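Local coordinates for protein 3,4-dihydroxy-2-butanone 4-phosphate synthase (Acinetobacter baumannii, PDB 6MNZ) that probably catalyses the conversion of D-ribulose 5-phosphate to formate and 3,4-dihydroxy-2-butanone 4-phosphate in riboflavin biosynthesis, at residues E207-R212 with R225-G230; T249-G254 with L344-L349. One frame throughout, in Å; residues are numbered along the deposited sequence.

Interaction 1. Residues E207-R212 with R225-G230; sequences ERLDQR and RYREIG
L209 reaches across from strand 207-212 to the two arginines R225 and R227 of the antiparallel strand 225-228. Its CB meets R225 O at 3.2 Å and lies near R225 CB. A chi1 of -64° sets CG anti to the carbonyl carbon, beside the backbone N. L209 and R227 cross at about a right angle, with L209 CD1 3.2 Å above one face of the R227 guanidinium, near its rim, and L209 CD2 touching R227 NH2 at 3.6 Å. L209 CD1 also comes within 3.5 Å of R225 NH1. Beside them, D210 OD2 uses its syn lone pair to form a salt bridge with R225 NH1 at 3.0 Å, the carboxylate and guanidinium planes being turned 48° apart. E207 and R227 form a hydrogen-bonded pair, with E207 N to R227 O at 2.8 Å and R227 N to E207 O at 2.7 Å. The helix-like backbone angles of L209, in an otherwise extended strand, are consistent with a classic beta bulge; just beyond, the bond from R225 N to D210 O is weak. On the other face of the hairpin, R208 CB packs 3.6 Å from Y226 CE2, and both the R208 guanidinium and Y226 OH are held by D336. This hairpin forms one margin of the seven-stranded sheet of the GTP cyclohydrolase II-like region: 206-215 is outermost, 235-239 follows 220-228, and the Y226 face packs against helix 320-336 through I333.

Interaction 2. Residues T249-G254 with L344-L349; sequences TVRVHG and LLSSPL. With SO4 (sulfate ion), chain D.
V250 and L344 form a parallel bridge that places their side chains side by side, pointing the same way, with V250 CB 3.8 Å from L344 CD2. Both are buried, and L334 of helix 320-336 touches V250: this is the compact, apolar part of the contact. One residue on, L345 N donates to V250 O at 2.9 Å; the bond is straight (166° at the hydrogen). Together with a backbone bond between V250 and K343, it joins strand 249-253 to the end of strand 342-344. Separately, in a partly exposed contact, L345 CD2 meets T249 CG2 at 3.5 Å, the two side chains crossing obliquely.

Past L345 the chains diverge toward a more open, polar side, where S347 is exposed. R251 has CG anti to the backbone N (chi1 176°), and its NH1 lies close to the loop, 3.2 Å from L345 O. Sulfate O1 sits at the guanidinium edge, in plane, and accepts from R251 NH1 and NH2 at 3.2 and 3.1 Å. From the loop, S347 N gives a bond to sulfate O2 (2.9 Å) and S347 OG one to sulfate O4 (2.6 Å). The sulfate probably comes from the crystallisation liquor, but a cationic guanidinium facing a serine backbone N-H and hydroxyl makes a site suited to a tetrahedral oxyanion; whether a natural phosphate binds there is not established.

In the fold
Both contacts belong to the mixed seven-stranded sheet of the GTP cyclohydrolase II-like region, without touching: their centres lie about 21 Å apart and their nearest atoms about 11 Å. Interaction 1 is the antiparallel hairpin at the sheet margin, whereas interaction 2 is a parallel join farther across, between strands 248-253 and 342-344, linking residues distant in sequence. Helix 320-336 packs on side chains of both, I333 against Y226 and L334 against V250. The predicted ribulose 5-phosphate and metal ligands, such as E28 and H143, belong to the synthase region, so neither contact lies at that site; the sulfate at interaction 2 is bound apart from it.

Interaction 1. Residues E207-R212 with R225-G230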
loop_
_atom_site.group_PDB
_atom_site.type_symbol
_atom_site.label_atom_id
_atom_site.label_comp_id
_atom_site.label_asym_id
_atom_site.label_seq_id
_atom_site.Cartn_x
_atom_site.Cartn_y
_atom_site.Cartn_z
ATOM N N GLU A 207 2.249 -20.637 -11.646
ATOM C CA GLU A 207 3.431 -21.487 -11.627
ATOM C C GLU A 207 3.979 -21.579 -10.210
ATOM O O GLU A 207 4.126 -20.562 -9.526
ATOM C CB GLU A 207 4.512 -20.959 -12.576
ATOM C CG GLU A 207 5.810 -21.748 -12.536
ATOM C CD GLU A 207 6.940 -21.039 -13.253
ATOM O OE1 GLU A 207 6.672 -19.992 -13.881
ATOM O OE2 GLU A 207 8.111 -21.367 -12.969
ATOM N N ARG A 208 4.423 -22.779 -9.841
ATOM C CA ARG A 208 5.047 -23.028 -8.551
ATOM C C ARG A 208 6.492 -22.533 -8.529
ATOM O O ARG A 208 7.189 -22.515 -9.549
ATOM C CB ARG A 208 5.007 -24.519 -8.211
ATOM C CG ARG A 208 5.677 -25.416 -9.236
ATOM C CD ARG A 208 5.116 -26.826 -9.169
ATOM N NE ARG A 208 5.402 -27.457 -7.884
ATOM C CZ ARG A 208 4.975 -28.662 -7.526
ATOM N NH1 ARG A 208 4.217 -29.373 -8.353
ATOM N NH2 ARG A 208 5.497 -29.248 -6.458
ATOM N N LEU A 209 6.979 -22.268 -7.317
ATOM C CA LEU A 209 8.314 -21.723 -7.108
ATOM C C LEU A 209 9.250 -22.735 -6.460
ATOM O O LEU A 209 10.322 -23.022 -6.999
ATOM C CB LEU A 209 8.230 -20.455 -6.244
ATOM C CG LEU A 209 7.493 -19.242 -6.812
ATOM C CD1 LEU A 209 7.897 -17.991 -6.044
ATOM C CD2 LEU A 209 7.767 -19.063 -8.294
ATOM N N ASP A 210 8.892 -23.258 -5.290
ATOM C CA ASP A 210 9.774 -24.145 -4.547
ATOM C C ASP A 210 8.942 -24.917 -3.538
ATOM O O ASP A 210 7.932 -24.415 -3.037
ATOM C CB ASP A 210 10.890 -23.372 -3.837
ATOM C CG ASP A 210 10.357 -22.376 -2.831
ATOM O OD1 ASP A 210 10.497 -22.621 -1.614
ATOM O OD2 ASP A 210 9.807 -21.341 -3.259
ATOM N N GLN A 211 9.383 -26.134 -3.240
ATOM C CA GLN A 211 8.758 -26.953 -2.214
ATOM C C GLN A 211 9.592 -26.930 -0.940
ATOM O O GLN A 211 10.825 -26.919 -0.979
ATOM C CB GLN A 211 8.586 -28.395 -2.695
ATOM C CG GLN A 211 7.532 -29.176 -1.923
ATOM C CD GLN A 211 7.191 -30.505 -2.570
ATOM O OE1 GLN A 211 7.296 -30.660 -3.787
ATOM N NE2 GLN A 211 6.642 -31.419 -1.778
ATOM N N ARG A 212 8.899 -26.988 0.193
ATOM C CA ARG A 212 9.522 -26.908 1.505
ATOM C C ARG A 212 8.765 -27.829 2.448
ATOM O O ARG A 212 7.629 -28.230 2.177
ATOM C CB ARG A 212 9.529 -25.472 2.045
ATOM C CG ARG A 212 10.602 -24.576 1.443
ATOM C CD ARG A 212 10.314 -23.106 1.718
ATOM N NE ARG A 212 10.451 -22.775 3.135
ATOM C CZ ARG A 212 11.607 -22.511 3.737
ATOM N NH1 ARG A 212 12.745 -22.558 3.055
ATOM N NH2 ARG A 212 11.629 -22.224 5.032
ATOM N N ARG A 225 5.008 -22.894 -2.846
ATOM C CA ARG A 225 4.898 -21.484 -3.200
ATOM C C ARG A 225 4.596 -21.333 -4.687
ATOM O O ARG A 225 5.369 -21.796 -5.532
ATOM C CB ARG A 225 6.188 -20.743 -2.842
ATOM C CG ARG A 225 6.331 -20.441 -1.355
ATOM C CD ARG A 225 7.768 -20.102 -0.976
ATOM N NE ARG A 225 7.973 -18.662 -0.838
ATOM C CZ ARG A 225 8.607 -17.896 -1.723
ATOM N NH1 ARG A 225 9.153 -18.423 -2.815
ATOM N NH2 ARG A 225 8.754 -16.600 -1.481
ATOM N N TYR A 226 3.530 -20.600 -4.999
ATOM C CA TYR A 226 3.110 -20.360 -6.372
ATOM C C TYR A 226 3.153 -18.871 -6.690
ATOM O O TYR A 226 3.040 -18.025 -5.798
ATOM C CB TYR A 226 1.697 -20.894 -6.616
ATOM C CG TYR A 226 1.602 -22.399 -6.571
ATOM C CD1 TYR A 226 1.408 -23.067 -5.371
ATOM C CD2 TYR A 226 1.719 -23.154 -7.728
ATOM C CE1 TYR A 226 1.195 -24.430 -5.345
ATOM C CE2 TYR A 226 1.481 -24.512 -7.714
ATOM C CZ TYR A 226 1.331 -25.159 -6.507
ATOM O OH TYR A 226 1.293 -26.533 -6.468
ATOM N N ARG A 227 3.311 -18.559 -7.976
ATOM C CA ARG A 227 3.156 -17.201 -8.479
ATOM C C ARG A 227 2.292 -17.210 -9.732
ATOM O O ARG A 227 2.482 -18.048 -10.619
ATOM C CB ARG A 227 4.518 -16.569 -8.790
ATOM C CG ARG A 227 5.029 -15.631 -7.709
ATOM C CD ARG A 227 6.005 -14.611 -8.274
ATOM N NE ARG A 227 7.265 -15.222 -8.693
ATOM C CZ ARG A 227 8.360 -15.281 -7.941
ATOM N NH1 ARG A 227 8.334 -14.876 -6.676
ATOM N NH2 ARG A 227 9.463 -15.835 -8.427
ATOM N N GLU A 228 1.426 -16.206 -9.850
ATOM C CA GLU A 228 0.557 -16.042 -11.006
ATOM C C GLU A 228 1.066 -14.928 -11.913
ATOM O O GLU A 228 1.807 -14.041 -11.480
ATOM C CB GLU A 228 -0.881 -15.738 -10.585
ATOM C CG GLU A 228 -1.866 -15.825 -11.740
ATOM C CD GLU A 228 -3.280 -15.470 -11.341
ATOM O OE1 GLU A 228 -3.439 -14.492 -10.582
ATOM O OE2 GLU A 228 -4.207 -15.923 -12.046
ATOM N N ILE A 229 0.747 -15.050 -13.205
ATOM C CA ILE A 229 1.099 -14.017 -14.171
ATOM C C ILE A 229 0.684 -12.659 -13.633
ATOM O O ILE A 229 -0.468 -12.459 -13.232
ATOM C CB ILE A 229 0.416 -14.296 -15.523
ATOM C CG1 ILE A 229 0.824 -15.663 -16.075
ATOM C CG2 ILE A 229 0.735 -13.191 -16.518
ATOM C CD1 ILE A 229 2.313 -15.838 -16.280
ATOM N N GLY A 230 1.581 -11.686 -13.760
ATOM C CA GLY A 230 1.320 -10.334 -13.337
ATOM C C GLY A 230 1.675 -10.041 -11.895
ATOM O O GLY A 230 1.970 -8.887 -11.572
#

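Interaction 2. Residues T249-G254 with L344-L349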
loop_
_atom_site.group_PDB
_atom_site.type_symbol
_atom_site.label_atom_id
_atom_site.label_comp_id
_atom_site.label_asym_id
_atom_site.label_seq_id
_atom_site.Cartn_x
_atom_site.Cartn_y
_atom_site.Cartn_z
ATOM N N THR A 249 -9.115 -33.284 1.130
ATOM C CA THR A 249 -9.887 -32.302 1.881
ATOM C C THR A 249 -9.281 -30.919 1.682
ATOM O O THR A 249 -8.081 -30.722 1.908
ATOM C CB THR A 249 -9.913 -32.669 3.363
ATOM O OG1 THR A 249 -10.344 -34.027 3.515
ATOM C CG2 THR A 249 -10.855 -31.748 4.128
ATOM N N VAL A 250 -10.085 -29.981 1.185
ATOM C CA VAL A 250 -9.578 -28.775 0.543
ATOM C C VAL A 250 -10.231 -27.561 1.188
ATOM O O VAL A 250 -11.425 -27.579 1.504
ATOM C CB VAL A 250 -9.837 -28.788 -0.977
ATOM C CG1 VAL A 250 -9.416 -27.466 -1.599
ATOM C CG2 VAL A 250 -9.099 -29.946 -1.621
ATOM N N ARG A 251 -9.450 -26.494 1.351
ATOM C CA ARG A 251 -9.992 -25.159 1.572
ATOM C C ARG A 251 -9.169 -24.156 0.784
ATOM O O ARG A 251 -7.968 -24.009 1.029
ATOM C CB ARG A 251 -9.987 -24.799 3.058
ATOM C CG ARG A 251 -10.444 -23.378 3.343
ATOM C CD ARG A 251 -11.470 -23.337 4.463
ATOM N NE ARG A 251 -11.937 -21.977 4.723
ATOM C CZ ARG A 251 -13.063 -21.458 4.242
ATOM N NH1 ARG A 251 -13.917 -22.207 3.555
ATOM N NH2 ARG A 251 -13.382 -20.204 4.527
ATOM N N VAL A 252 -9.824 -23.431 -0.116
ATOM C CA VAL A 252 -9.291 -22.175 -0.631
ATOM C C VAL A 252 -9.628 -21.049 0.338
ATOM O O VAL A 252 -10.786 -20.881 0.736
ATOM C CB VAL A 252 -9.851 -21.885 -2.033
ATOM C CG1 VAL A 252 -9.537 -20.456 -2.448
ATOM C CG2 VAL A 252 -9.287 -22.877 -3.036
ATOM N N HIS A 253 -8.623 -20.244 0.682
ATOM C CA HIS A 253 -8.660 -19.410 1.878
ATOM C C HIS A 253 -8.237 -17.992 1.523
ATOM O O HIS A 253 -7.106 -17.774 1.079
ATOM C CB HIS A 253 -7.752 -19.975 2.969
ATOM C CG HIS A 253 -8.143 -19.550 4.348
ATOM N ND1 HIS A 253 -9.408 -19.770 4.849
ATOM C CD2 HIS A 253 -7.536 -18.715 5.221
ATOM C CE1 HIS A 253 -9.535 -19.147 6.006
ATOM N NE2 HIS A 253 -8.392 -18.551 6.280
ATOM N N GLY A 254 -9.131 -17.035 1.749
ATOM C CA GLY A 254 -8.791 -15.615 1.748
ATOM C C GLY A 254 -8.938 -15.006 3.134
ATOM O O GLY A 254 -9.922 -15.264 3.831
ATOM N N LEU A 344 -14.722 -30.306 0.128
ATOM C CA LEU A 344 -14.531 -28.880 0.362
ATOM C C LEU A 344 -14.985 -28.514 1.769
ATOM O O LEU A 344 -16.116 -28.816 2.166
ATOM C CB LEU A 344 -15.304 -28.052 -0.662
ATOM C CG LEU A 344 -14.807 -28.032 -2.108
ATOM C CD1 LEU A 344 -15.614 -27.031 -2.926
ATOM C CD2 LEU A 344 -13.327 -27.707 -2.184
ATOM N N LEU A 345 -14.166 -27.719 2.453
ATOM C CA LEU A 345 -14.533 -27.128 3.729
ATOM C C LEU A 345 -15.148 -25.741 3.575
ATOM O O LEU A 345 -15.177 -24.973 4.544
ATOM C CB LEU A 345 -13.307 -27.059 4.642
ATOM C CG LEU A 345 -12.513 -28.361 4.769
ATOM C CD1 LEU A 345 -11.474 -28.246 5.874
ATOM C CD2 LEU A 345 -13.442 -29.540 5.022
ATOM N N SER A 346 -15.657 -25.415 2.393
ATOM C CA SER A 346 -16.286 -24.129 2.137
ATOM C C SER A 346 -17.802 -24.266 2.184
ATOM O O SER A 346 -18.359 -25.348 1.986
ATOM C CB SER A 346 -15.853 -23.574 0.779
ATOM O OG SER A 346 -14.456 -23.336 0.747
ATOM N N SER A 347 -18.467 -23.143 2.438
ATOM C CA SER A 347 -19.875 -23.022 2.106
ATOM C C SER A 347 -20.060 -23.024 0.590
ATOM O O SER A 347 -19.120 -22.734 -0.156
ATOM C CB SER A 347 -20.453 -21.742 2.702
ATOM O OG SER A 347 -19.843 -20.599 2.133
ATOM N N PRO A 348 -21.209 -23.501 0.107
ATOM C CA PRO A 348 -21.341 -23.778 -1.326
ATOM C C PRO A 348 -21.035 -22.550 -2.172
ATOM O O PRO A 348 -21.320 -21.413 -1.788
ATOM C CB PRO A 348 -22.809 -24.208 -1.473
ATOM C CG PRO A 348 -23.481 -23.802 -0.186
ATOM C CD PRO A 348 -22.414 -23.896 0.854
ATOM N N LEU A 349 -20.479 -22.802 -3.354
ATOM C CA LEU A 349 -19.951 -21.746 -4.202
ATOM C C LEU A 349 -21.035 -21.290 -5.180
ATOM O O LEU A 349 -22.183 -21.737 -5.121
ATOM C CB LEU A 349 -18.697 -22.231 -4.927
ATOM C CG LEU A 349 -17.645 -22.923 -4.058
ATOM C CD1 LEU A 349 -16.566 -23.553 -4.925
ATOM C CD2 LEU A 349 -17.034 -21.945 -3.064
HETATM S S SO4 D . -16.897 -20.118 4.129
HETATM O O1 SO4 D . -16.052 -19.873 2.965
HETATM O O2 SO4 D . -16.996 -21.556 4.366
HETATM O O3 SO4 D . -16.313 -19.467 5.298
HETATM O O4 SO4 D . -18.229 -19.575 3.881
#